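Local coordinates for possible substrate binding protein of ABC transporter system (Rhodopseudomonas palustris, PDB 3N0X) that probably captures branched-chain amino acids or similar ligands in the periplasm and delivers them to an ABC transporter for import, at residues 67-72 and 98-103; 8-13 and 59-64; 78-83 and 87-92; 26-31 and 47-52; 297-300 and 304-307. One frame throughout, in Å; residues are numbered along the deposited sequence. Where two conformers were deposited one is given.

Contact 1: 67-72 and 98-103; sequences EAYQDD and KILIVE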
# COMPACT_ATOMS: atom_id res chain seq x y z
N GLU A 67 3.22 -14.57 -21.56
CA GLU A 67 4.12 -14.17 -22.63
C GLU A 67 5.49 -13.73 -22.09
O GLU A 67 6.54 -14.04 -22.67
CB GLU A 67 3.49 -13.05 -23.45
CG GLU A 67 4.33 -12.67 -24.66
CD GLU A 67 3.63 -11.67 -25.57
OE1 GLU A 67 3.66 -10.46 -25.27
OE2 GLU A 67 3.07 -12.11 -26.60
N ALA A 68 5.49 -13.03 -20.97
CA ALA A 68 6.74 -12.59 -20.36
C ALA A 68 7.62 -13.74 -19.97
O ALA A 68 8.81 -13.72 -20.22
CB ALA A 68 6.46 -11.69 -19.15
N TYR A 69 7.04 -14.73 -19.30
CA TYR A 69 7.78 -15.89 -18.87
C TYR A 69 8.21 -16.81 -20.01
O TYR A 69 9.30 -17.38 -19.98
CB TYR A 69 6.95 -16.69 -17.89
CG TYR A 69 6.71 -16.04 -16.53
CD1 TYR A 69 7.73 -15.33 -15.85
CD2 TYR A 69 5.49 -16.21 -15.88
CE1 TYR A 69 7.48 -14.80 -14.58
CE2 TYR A 69 5.24 -15.70 -14.64
CZ TYR A 69 6.23 -15.00 -13.98
OH TYR A 69 5.95 -14.49 -12.74
N GLN A 70 7.33 -16.98 -20.98
CA GLN A 70 7.53 -17.99 -22.03
C GLN A 70 8.17 -17.55 -23.34
O GLN A 70 8.82 -18.36 -24.00
CB GLN A 70 6.18 -18.56 -22.46
CG GLN A 70 5.54 -19.39 -21.35
CD GLN A 70 4.07 -19.68 -21.58
OE1 GLN A 70 3.55 -19.46 -22.66
NE2 GLN A 70 3.40 -20.17 -20.54
N ASP A 71 7.87 -16.33 -23.79
CA ASP A 71 8.43 -15.80 -25.04
C ASP A 71 9.61 -14.88 -24.73
O ASP A 71 10.67 -14.97 -25.38
CB ASP A 71 7.39 -14.99 -25.82
CG ASP A 71 6.30 -15.85 -26.40
OD1 ASP A 71 5.83 -16.79 -25.70
OD2 ASP A 71 5.90 -15.61 -27.56
N ASP A 72 9.44 -14.00 -23.74
CA ASP A 72 10.50 -13.05 -23.40
C ASP A 72 11.56 -13.68 -22.51
O ASP A 72 12.61 -13.09 -22.31
CB ASP A 72 9.90 -11.82 -22.71
CG ASP A 72 8.91 -11.08 -23.59
OD1 ASP A 72 9.26 -10.84 -24.75
OD2 ASP A 72 7.79 -10.76 -23.16
N LYS A 98 7.71 -19.65 -12.04
CA LYS A 98 8.47 -18.42 -11.97
C LYS A 98 7.82 -17.49 -10.93
O LYS A 98 6.62 -17.53 -10.69
CB LYS A 98 8.60 -17.77 -13.36
CG LYS A 98 9.60 -18.50 -14.28
CD LYS A 98 9.91 -17.70 -15.54
CE LYS A 98 10.99 -18.34 -16.43
NZ LYS A 98 11.09 -17.75 -17.81
N ILE A 99 8.64 -16.67 -10.29
CA ILE A 99 8.17 -15.78 -9.25
C ILE A 99 7.44 -14.57 -9.84
O ILE A 99 7.85 -14.00 -10.86
CB ILE A 99 9.34 -15.34 -8.36
CG1 ILE A 99 9.79 -16.54 -7.49
CG2 ILE A 99 8.95 -14.14 -7.48
CD1 ILE A 99 11.14 -16.33 -6.92
N LEU A 100 6.39 -14.16 -9.15
CA LEU A 100 5.72 -12.89 -9.37
C LEU A 100 5.81 -12.10 -8.06
O LEU A 100 5.34 -12.57 -7.02
CB LEU A 100 4.27 -13.11 -9.75
CG LEU A 100 3.42 -11.83 -9.90
CD1 LEU A 100 3.91 -10.90 -11.01
CD2 LEU A 100 1.96 -12.19 -10.11
N ILE A 101 6.41 -10.92 -8.13
CA ILE A 101 6.46 -9.99 -6.99
C ILE A 101 5.31 -9.03 -7.21
O ILE A 101 5.25 -8.29 -8.21
CB ILE A 101 7.79 -9.20 -6.91
CG1 ILE A 101 8.97 -10.16 -6.59
CG2 ILE A 101 7.65 -8.09 -5.86
CD1 ILE A 101 10.34 -9.51 -6.79
N VAL A 102 4.35 -9.07 -6.30
CA VAL A 102 3.14 -8.28 -6.46
C VAL A 102 3.39 -6.86 -5.96
O VAL A 102 3.80 -6.64 -4.81
CB VAL A 102 1.93 -8.93 -5.77
CG1 VAL A 102 0.68 -7.98 -5.89
CG2 VAL A 102 1.68 -10.33 -6.42
N GLU A 103 3.12 -5.92 -6.87
CA GLU A 103 3.37 -4.50 -6.65
C GLU A 103 2.68 -3.75 -7.78
O GLU A 103 3.01 -3.99 -8.94
CB GLU A 103 4.90 -4.23 -6.74
CG GLU A 103 5.27 -2.77 -6.66
CD GLU A 103 4.89 -2.13 -5.35
OE1 GLU A 103 5.28 -2.65 -4.26
OE2 GLU A 103 4.26 -1.03 -5.43
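The last turn of helix 58-70 lies beside the residues leading into strand 100-102, with the CA atoms of Y69 and K98 7.4 Å apart, a spacing bridged mainly by one tyrosine and one lysine. These two side chains run past each other in opposite directions: NZ ends at the backbone of Y69, the phenol at that of I99, one residue past K98. Y69 directs its CG away from its own carbonyl carbon (chi1 -69°), which sends the ring across to the strand. There the phenol donates to the carbonyl of I99, OH to O 2.7 Å. The donor stands well above the carbonyl plane, 63° out of it, and therefore does not use a lone-pair direction; the length argues for a sound bond all the same. OH also rests 3.7 Å from CB of L100.

One face of the Y69 ring carries a CH-pi contact: K98 CB lies 3.6 Å from the ring centroid, near the normal but displaced to the rim. Beyond CG the lysine chain is extended, and in the conformer described, one of two deposited, NZ donates to O of Y69 at 2.8 Å. That bond lies in the carbonyl plane on a lone pair. NZ also bonds to O of A74, so the ammonium ties together the end of the helix and the loop after it.

A93 and N96 of helix 83-96 pack against the same tyrosine, as does A77 in the sheet. Such a buried seam, two helices laid over parallel strands, is characteristic of the Rossmann-like lobes of type I periplasmic binding proteins.

Contact 2: 8-13 and 59-64; sequences ALIYGK and DLSKAA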
# COMPACT_ATOMS: atom_id res chain seq x y z
N ALA A 8 10.37 -8.65 -15.92
CA ALA A 8 9.14 -8.24 -16.55
C ALA A 8 8.34 -7.37 -15.59
O ALA A 8 8.18 -7.74 -14.44
CB ALA A 8 8.29 -9.49 -16.96
N LEU A 9 7.87 -6.22 -16.06
CA LEU A 9 6.94 -5.41 -15.32
C LEU A 9 5.57 -5.47 -16.00
O LEU A 9 5.42 -5.08 -17.17
CB LEU A 9 7.39 -3.95 -15.26
CG LEU A 9 6.37 -2.97 -14.66
CD1 LEU A 9 6.14 -3.28 -13.17
CD2 LEU A 9 6.83 -1.50 -14.90
N ILE A 10 4.57 -5.96 -15.27
CA ILE A 10 3.20 -6.01 -15.77
C ILE A 10 2.53 -4.85 -15.08
O ILE A 10 2.62 -4.71 -13.87
CB ILE A 10 2.51 -7.33 -15.38
CG1 ILE A 10 3.40 -8.55 -15.65
CG2 ILE A 10 1.14 -7.50 -16.09
CD1 ILE A 10 3.94 -8.70 -17.05
N TYR A 11 1.84 -4.02 -15.84
CA TYR A 11 1.24 -2.79 -15.31
C TYR A 11 0.12 -2.27 -16.20
O TYR A 11 0.05 -2.60 -17.38
CB TYR A 11 2.29 -1.69 -15.10
CG TYR A 11 3.03 -1.09 -16.30
CD1 TYR A 11 3.16 -1.72 -17.54
CD2 TYR A 11 3.69 0.11 -16.13
CE1 TYR A 11 3.86 -1.12 -18.56
CE2 TYR A 11 4.39 0.71 -17.13
CZ TYR A 11 4.51 0.09 -18.34
OH TYR A 11 5.26 0.65 -19.37
N GLY A 12 -0.78 -1.48 -15.60
CA GLY A 12 -1.93 -0.98 -16.34
C GLY A 12 -1.59 0.34 -17.00
O GLY A 12 -2.16 1.40 -16.65
N LYS A 13 -0.61 0.28 -17.90
CA LYS A 13 -0.07 1.46 -18.58
C LYS A 13 -1.14 2.24 -19.32
O LYS A 13 -1.06 3.47 -19.41
CB LYS A 13 1.06 1.07 -19.51
CG LYS A 13 1.83 2.24 -20.16
CD LYS A 13 2.73 1.74 -21.29
CE LYS A 13 3.57 2.88 -21.90
NZ LYS A 13 4.36 2.37 -23.06
N ASP A 59 -7.91 -10.68 -18.09
CA ASP A 59 -7.59 -11.67 -19.14
C ASP A 59 -6.33 -11.26 -19.92
O ASP A 59 -5.53 -12.10 -20.32
CB ASP A 59 -8.78 -11.88 -20.10
CG ASP A 59 -9.91 -12.72 -19.48
OD1 ASP A 59 -9.70 -13.32 -18.39
OD2 ASP A 59 -11.00 -12.80 -20.10
N LEU A 60 -6.17 -9.96 -20.15
CA LEU A 60 -4.99 -9.47 -20.83
C LEU A 60 -3.78 -9.62 -19.92
O LEU A 60 -2.68 -9.89 -20.40
CB LEU A 60 -5.17 -8.01 -21.28
CG LEU A 60 -6.21 -7.67 -22.35
CD1 LEU A 60 -5.98 -6.19 -22.78
CD2 LEU A 60 -6.15 -8.62 -23.53
N SER A 61 -3.97 -9.43 -18.61
CA SER A 61 -2.86 -9.55 -17.66
C SER A 61 -2.29 -10.98 -17.65
O SER A 61 -1.07 -11.18 -17.74
CB SER A 61 -3.30 -9.13 -16.27
OG SER A 61 -2.19 -8.71 -15.50
N LYS A 62 -3.19 -11.97 -17.60
CA LYS A 62 -2.80 -13.39 -17.57
C LYS A 62 -2.00 -13.73 -18.80
O LYS A 62 -1.00 -14.45 -18.74
CB LYS A 62 -4.05 -14.29 -17.51
CG LYS A 62 -4.74 -14.31 -16.17
CD LYS A 62 -5.72 -15.47 -16.07
CE LYS A 62 -4.99 -16.80 -16.13
N ALA A 63 -2.46 -13.22 -19.95
CA ALA A 63 -1.77 -13.47 -21.22
C ALA A 63 -0.41 -12.76 -21.30
O ALA A 63 0.60 -13.36 -21.74
CB ALA A 63 -2.67 -13.09 -22.42
N ALA A 64 -0.36 -11.51 -20.85
CA ALA A 64 0.91 -10.73 -20.84
C ALA A 64 1.95 -11.39 -19.97
O ALA A 64 3.11 -11.49 -20.32
CB ALA A 64 0.66 -9.32 -20.36
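S61 OG is gripped by two carboxylate oxygens, OD2 of D89 and OD2 of D54, and meets the methyl CG2 of I10 at 3.6 Å. The hydroxyl thus serves as the polar end of an otherwise apolar meeting of strand 5-11 and helix 58-70, whose CA atoms come closest at I10 and S61, 7.3 Å apart. No hydrogen bond crosses between these two segments.

I10 points its CB at the helix and divides its branches between two helix residues. With chi1 at -47°, CG2 lies opposite the backbone N and reaches the serine; the other branch carries CD1 to 4.4 Å from O of A64, about one helical turn farther on. The isoleucine therefore spans the S61 and A64 positions on a single helix face. K52 of the adjacent strand 45-53 touches both I10 and A64, closing the packing on one flank.

A serine hydroxyl has one proton, so OG can donate to only one of the two acid oxygens at a time. A shared or additional proton, and with it a raised pKa, is possible but not decided, since OD2 of D54 also bonds to OG1 of T80 and K62 packs on D89.

Contact 3: 78-83 and 87-92; sequences IGTSSS and LADLPV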
# COMPACT_ATOMS: atom_id res chain seq x y z
N ILE A 78 7.19 -8.54 -11.98
CA ILE A 78 6.59 -7.63 -10.99
C ILE A 78 5.30 -7.14 -11.57
O ILE A 78 5.26 -6.78 -12.73
CB ILE A 78 7.52 -6.40 -10.75
CG1 ILE A 78 8.91 -6.84 -10.27
CG2 ILE A 78 6.89 -5.40 -9.77
CD1 ILE A 78 10.00 -5.71 -10.39
N GLY A 79 4.20 -7.18 -10.80
CA GLY A 79 2.93 -6.65 -11.28
C GLY A 79 1.84 -6.82 -10.24
O GLY A 79 2.07 -7.45 -9.19
N THR A 80 0.66 -6.25 -10.44
CA THR A 80 0.31 -5.29 -11.49
C THR A 80 -0.55 -4.24 -10.81
O THR A 80 -0.73 -4.27 -9.57
CB THR A 80 -0.41 -5.98 -12.69
OG1 THR A 80 -0.69 -4.99 -13.69
CG2 THR A 80 -1.67 -6.66 -12.27
N SER A 81 -1.05 -3.26 -11.57
CA SER A 81 -1.67 -2.10 -10.96
C SER A 81 -3.01 -2.42 -10.31
O SER A 81 -3.35 -1.90 -9.26
CB SER A 81 -1.84 -0.98 -11.98
OG SER A 81 -0.70 -0.84 -12.82
N SER A 82 -3.78 -3.27 -10.97
CA SER A 82 -5.12 -3.67 -10.53
C SER A 82 -5.09 -4.95 -9.72
O SER A 82 -4.50 -5.92 -10.19
CB SER A 82 -6.02 -3.89 -11.76
OG SER A 82 -7.14 -4.69 -11.47
N SER A 83 -5.69 -4.96 -8.53
CA SER A 83 -5.79 -6.20 -7.75
C SER A 83 -6.52 -7.32 -8.47
O SER A 83 -6.12 -8.49 -8.35
CB SER A 83 -6.49 -5.99 -6.41
OG SER A 83 -5.67 -5.27 -5.52
N LEU A 87 -4.74 -10.88 -9.09
CA LEU A 87 -5.32 -12.15 -8.61
C LEU A 87 -5.44 -13.16 -9.77
O LEU A 87 -5.12 -14.35 -9.60
CB LEU A 87 -6.67 -11.89 -7.97
CG LEU A 87 -6.63 -11.36 -6.56
CD1 LEU A 87 -7.92 -10.53 -6.21
CD2 LEU A 87 -6.33 -12.55 -5.55
N ALA A 88 -5.83 -12.68 -10.95
CA ALA A 88 -5.93 -13.53 -12.12
C ALA A 88 -4.57 -14.07 -12.54
O ALA A 88 -4.48 -15.16 -13.11
CB ALA A 88 -6.55 -12.79 -13.32
N ASP A 89 -3.53 -13.30 -12.28
CA ASP A 89 -2.18 -13.67 -12.68
C ASP A 89 -1.50 -14.70 -11.78
O ASP A 89 -0.54 -15.32 -12.21
CB ASP A 89 -1.28 -12.44 -12.73
CG ASP A 89 -1.63 -11.47 -13.81
OD1 ASP A 89 -2.38 -11.84 -14.74
OD2 ASP A 89 -1.19 -10.29 -13.68
N LEU A 90 -1.96 -14.86 -10.54
CA LEU A 90 -1.21 -15.69 -9.60
C LEU A 90 -1.00 -17.14 -10.13
O LEU A 90 0.09 -17.66 -10.06
CB LEU A 90 -1.85 -15.70 -8.21
CG LEU A 90 -2.17 -14.32 -7.64
CD1 LEU A 90 -2.77 -14.51 -6.22
CD2 LEU A 90 -0.98 -13.39 -7.59
N PRO A 91 -2.06 -17.77 -10.70
CA PRO A 91 -1.87 -19.14 -11.20
C PRO A 91 -0.89 -19.24 -12.36
O PRO A 91 -0.33 -20.32 -12.59
CB PRO A 91 -3.30 -19.55 -11.66
CG PRO A 91 -4.18 -18.63 -10.98
CD PRO A 91 -3.47 -17.38 -10.72
N VAL A 92 -0.69 -18.15 -13.09
CA VAL A 92 0.28 -18.13 -14.19
C VAL A 92 1.71 -18.28 -13.68
O VAL A 92 2.54 -18.97 -14.28
CB VAL A 92 0.13 -16.84 -15.04
CG1 VAL A 92 1.12 -16.84 -16.18
CG2 VAL A 92 -1.32 -16.73 -15.54
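The flat carboxylate of D89 is met at OD2 by the methyl CG2 of T80, 3.9 Å away. The methyl comes to the oxygen end of the group, and the two side chains cross at about a right angle. It is an apolar touch on a carboxylate oxygen whose hydrogen bond lies elsewhere, since OD2 is bonded to OG of S61. A second flat group, the peptide carbonyl of S83, is flanked by the side chain of L87, with CG 3.4 Å from the oxygen.

That same carbonyl makes the one hydrogen bond between the segments. N of L87 donates to O of S83 at 2.9 Å, nearly straight at 162°, as expected for the first turn of a helix. S82 sits at the N-cap, its OG bonded to N of A85. Farther along, the helix is kinked at P91 and V92: P91 has no N-H to give, and N of V92 bonds to O of D89, three residues back, and not to the residue four back.

T80 follows a cis peptide bond. Its OG1 lies opposite the backbone N (chi1 -178°) and bonds to OD2 of D54, which fixes the methyl on the side of D89.

The contact belongs to the beta-alpha-beta unit of strand 76-79, helix 83-96 and strand 100-102. Strand 76-79 runs between strands 5-11 and 100-102, bonded to both through I78 and G79, while K62 and L65 of helix 58-70 pack against D89 from the neighbouring helix.

Contact 4: 26-31 and 47-52; sequences TGLMMG and IVVITK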
# COMPACT_ATOMS: atom_id res chain seq x y z
N THR A 26 8.59 4.32 -13.20
CA THR A 26 9.63 5.28 -12.76
C THR A 26 10.37 4.77 -11.51
O THR A 26 11.61 4.83 -11.44
CB THR A 26 9.04 6.66 -12.52
OG1 THR A 26 8.47 7.14 -13.74
CG2 THR A 26 10.09 7.65 -11.97
N GLY A 27 9.61 4.30 -10.52
CA GLY A 27 10.22 3.80 -9.27
C GLY A 27 11.08 2.59 -9.52
O GLY A 27 12.19 2.45 -8.94
N LEU A 28 10.59 1.65 -10.34
CA LEU A 28 11.36 0.47 -10.68
C LEU A 28 12.71 0.88 -11.34
O LEU A 28 13.78 0.38 -10.94
CB LEU A 28 10.57 -0.43 -11.63
CG LEU A 28 11.30 -1.69 -12.13
CD1 LEU A 28 11.73 -2.62 -10.98
CD2 LEU A 28 10.42 -2.42 -13.21
N MSE A 29 12.68 1.80 -12.29
CA MSE A 29 13.92 2.14 -12.99
C MSE A 29 14.87 2.89 -12.10
O MSE A 29 16.06 2.62 -12.14
CB MSE A 29 13.63 2.95 -14.26
CG MSE A 29 12.77 2.20 -15.25
SE MSE A 29 13.22 0.34 -15.59
CE MSE A 29 14.85 0.61 -16.53
N MSE A 30 14.36 3.80 -11.29
CA MSE A 30 15.20 4.54 -10.33
C MSE A 30 15.77 3.62 -9.25
O MSE A 30 16.92 3.80 -8.82
CB MSE A 30 14.41 5.70 -9.70
CG MSE A 30 14.21 6.80 -10.70
SE MSE A 30 13.35 8.36 -9.96
CE MSE A 30 14.82 9.00 -8.91
N GLY A 31 14.99 2.64 -8.80
CA GLY A 31 15.49 1.68 -7.85
C GLY A 31 16.61 0.79 -8.37
O GLY A 31 17.58 0.50 -7.66
N ILE A 47 21.04 -5.86 -16.59
CA ILE A 47 19.61 -5.90 -16.20
C ILE A 47 18.80 -5.29 -17.33
O ILE A 47 19.07 -4.18 -17.74
CB ILE A 47 19.33 -5.13 -14.90
CG1 ILE A 47 20.25 -5.65 -13.80
CG2 ILE A 47 17.83 -5.22 -14.54
CD1 ILE A 47 20.13 -4.99 -12.44
N VAL A 48 17.80 -6.04 -17.81
CA VAL A 48 16.90 -5.59 -18.87
C VAL A 48 15.47 -5.69 -18.35
O VAL A 48 15.06 -6.72 -17.84
CB VAL A 48 17.06 -6.46 -20.16
CG1 VAL A 48 16.03 -6.06 -21.25
CG2 VAL A 48 18.51 -6.35 -20.67
N VAL A 49 14.74 -4.59 -18.47
CA VAL A 49 13.35 -4.55 -18.08
C VAL A 49 12.45 -4.58 -19.30
O VAL A 49 12.64 -3.76 -20.21
CB VAL A 49 13.05 -3.32 -17.25
CG1 VAL A 49 11.56 -3.24 -16.94
CG2 VAL A 49 13.87 -3.38 -15.95
N ILE A 50 11.53 -5.54 -19.31
CA ILE A 50 10.51 -5.73 -20.35
C ILE A 50 9.19 -5.28 -19.74
O ILE A 50 8.80 -5.88 -18.74
CB ILE A 50 10.38 -7.24 -20.67
CG1 ILE A 50 11.71 -7.81 -21.18
CG2 ILE A 50 9.26 -7.50 -21.69
CD1 ILE A 50 12.34 -6.91 -22.20
N THR A 51 8.51 -4.30 -20.31
CA THR A 51 7.21 -3.86 -19.80
C THR A 51 6.05 -4.41 -20.65
O THR A 51 6.15 -4.54 -21.87
CB THR A 51 7.10 -2.32 -19.71
OG1 THR A 51 7.17 -1.76 -21.03
CG2 THR A 51 8.22 -1.74 -18.85
N LYS A 52 4.95 -4.76 -19.97
CA LYS A 52 3.78 -5.36 -20.59
C LYS A 52 2.57 -4.62 -20.04
O LYS A 52 2.23 -4.74 -18.85
CB LYS A 52 3.64 -6.85 -20.22
CG LYS A 52 4.78 -7.78 -20.64
CD LYS A 52 4.53 -8.26 -22.06
CE LYS A 52 5.61 -9.21 -22.50
NZ LYS A 52 5.80 -9.12 -23.96
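V49 is overlapped by L28 and by M29, which reach its two methyl groups separately. The setting is a helix laid on a mixed, mainly parallel sheet: helix 18-35 belongs to the crossover that leaves strand 5-11 and returns, after the short strand 41-42, as strand 45-53 alongside it, a beta-alpha-beta connection of the Rossmann-like lobe. The backbones stay apart, the nearest CA atoms being those of M29 and V49 at 8.4 Å, so side chains alone fill the interval, and no hydrogen bond joins the segments.

L28 and V49 approach tip to tip. With chi1 of 177° the leucine holds CG opposite its own N, and its CD2 stops 4.0 Å from CG1 of V49, ordinary van der Waals spacing. M29, a selenomethionine introduced in place of methionine, arrives differently. Its chain is bent at both chi2 and chi3, which folds the end back over the valine, and the two side chains slide past each other in opposite directions.

On the strand, CB of V49 points at the helix and that of V48 away, as alternation requires. L32, a turn beyond L28, also packs on V49, and it reaches I47 as well; L9 of the central strand 5-11 extends the same apolar layer beneath L28. M40, in the loop after the helix, touches M29.

At the selenium, SE of M29 is 3.8 Å from CG2 of V49, and the terminal CE of M29 is 4.1 Å from that methyl.

Contact 5: 297-300 and 304-307; sequences TAVQ and STDT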
# COMPACT_ATOMS: atom_id res chain seq x y z
N THR A 297 18.40 -7.60 -4.42
CA THR A 297 18.86 -8.21 -3.18
C THR A 297 18.70 -9.76 -3.27
O THR A 297 19.63 -10.49 -2.88
CB THR A 297 18.08 -7.65 -2.02
OG1 THR A 297 18.25 -6.22 -1.99
CG2 THR A 297 18.54 -8.24 -0.69
N ALA A 298 17.59 -10.22 -3.86
CA ALA A 298 17.34 -11.67 -4.01
C ALA A 298 18.34 -12.33 -4.94
O ALA A 298 18.92 -13.40 -4.61
CB ALA A 298 15.94 -11.94 -4.50
N VAL A 299 18.57 -11.70 -6.09
CA VAL A 299 19.46 -12.30 -7.10
C VAL A 299 20.90 -12.30 -6.59
O VAL A 299 21.63 -13.29 -6.76
CB VAL A 299 19.32 -11.62 -8.50
CG1 VAL A 299 20.37 -12.12 -9.49
CG2 VAL A 299 17.91 -11.79 -9.07
N GLN A 300 21.28 -11.23 -5.91
CA GLN A 300 22.60 -11.13 -5.32
C GLN A 300 22.78 -12.23 -4.25
O GLN A 300 23.84 -12.87 -4.16
CB GLN A 300 22.83 -9.72 -4.72
CG GLN A 300 24.25 -9.49 -4.28
N SER A 304 21.97 -16.63 -8.47
CA SER A 304 21.28 -17.41 -9.47
C SER A 304 19.92 -16.80 -9.72
O SER A 304 19.38 -16.10 -8.84
CB SER A 304 21.08 -18.88 -8.99
OG SER A 304 20.41 -19.68 -9.95
N THR A 305 19.36 -17.07 -10.89
CA THR A 305 17.96 -16.76 -11.16
C THR A 305 17.06 -18.02 -11.18
O THR A 305 15.88 -17.93 -11.52
CB THR A 305 17.78 -15.96 -12.45
OG1 THR A 305 18.25 -16.71 -13.56
CG2 THR A 305 18.56 -14.63 -12.40
N ASP A 306 17.60 -19.17 -10.79
CA ASP A 306 16.82 -20.40 -10.63
C ASP A 306 15.68 -20.12 -9.63
O ASP A 306 15.92 -19.58 -8.55
CB ASP A 306 17.70 -21.52 -10.07
CG ASP A 306 16.92 -22.75 -9.72
OD1 ASP A 306 16.53 -23.49 -10.64
OD2 ASP A 306 16.69 -23.02 -8.51
N THR A 307 14.45 -20.48 -10.01
CA THR A 307 13.31 -20.15 -9.16
C THR A 307 13.40 -20.77 -7.77
O THR A 307 13.15 -20.09 -6.80
CB THR A 307 12.00 -20.54 -9.84
OG1 THR A 307 11.88 -19.78 -11.05
CG2 THR A 307 10.80 -20.26 -8.93
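V299 and T305 meet through single methyl groups, CG1 of the valine lying 4.2 Å from CG2 of the threonine. Backbone completes this first shell: N of S304 comes to 3.8 Å from O of V299, too far for a hydrogen bond, and CG1 of V299 passes 4.2 Å from O of S304. The last turns of helix 283-302 thus meet the loop that follows them by van der Waals contact only.

One bond that shapes the loop is its own. N of D306 donates to OG of S304 at 3.0 Å, with an N-H...O angle of 165°, the signature of an ST turn. Because chi1 of the serine is 180°, its hydroxyl swings forward along the chain to receive that N-H, and T305 is carried in the turn beside V299.

Outward again, D306 is the N-cap of helix 307-314: its OD2 bonds to N of K309. T307 OG1 is bonded to O of K97, linking the start of that helix to the loop between helix 83-96 and strand 100-102. L5 of strand 5-11 packs against both V299 and T305, and L310 and M314 cover A298.

Chemically, then, the loop between the two helices combines the ST-turn bond and the N-cap bond to K309 with a methyl contact of V299 and T305, S304 and D306 supplying the polar part.

How the contacts relate
Contacts 1 to 4 all reach the same six-stranded sheet, while contact 5 borders it, through L5 of strand 5-11 and through T307, whose CG2 is 4.1 Å from I99 CG1 of contact 1. Contacts 2 and 3 have centres about 8 Å apart and are joined by their strands, with N of I10 2.8 Å from O of I78. Strands 76-79 and 100-102 link contacts 1 and 3, with N of E103 3.0 Å from O of G79. Contact 4 covers the other face of the sheet; K52 NZ on its strand makes salt bridges to D72 OD2 (2.7 Å) and E67 OE1 of contact 1. In relatives the ligand lies in the cleft between the two lobes.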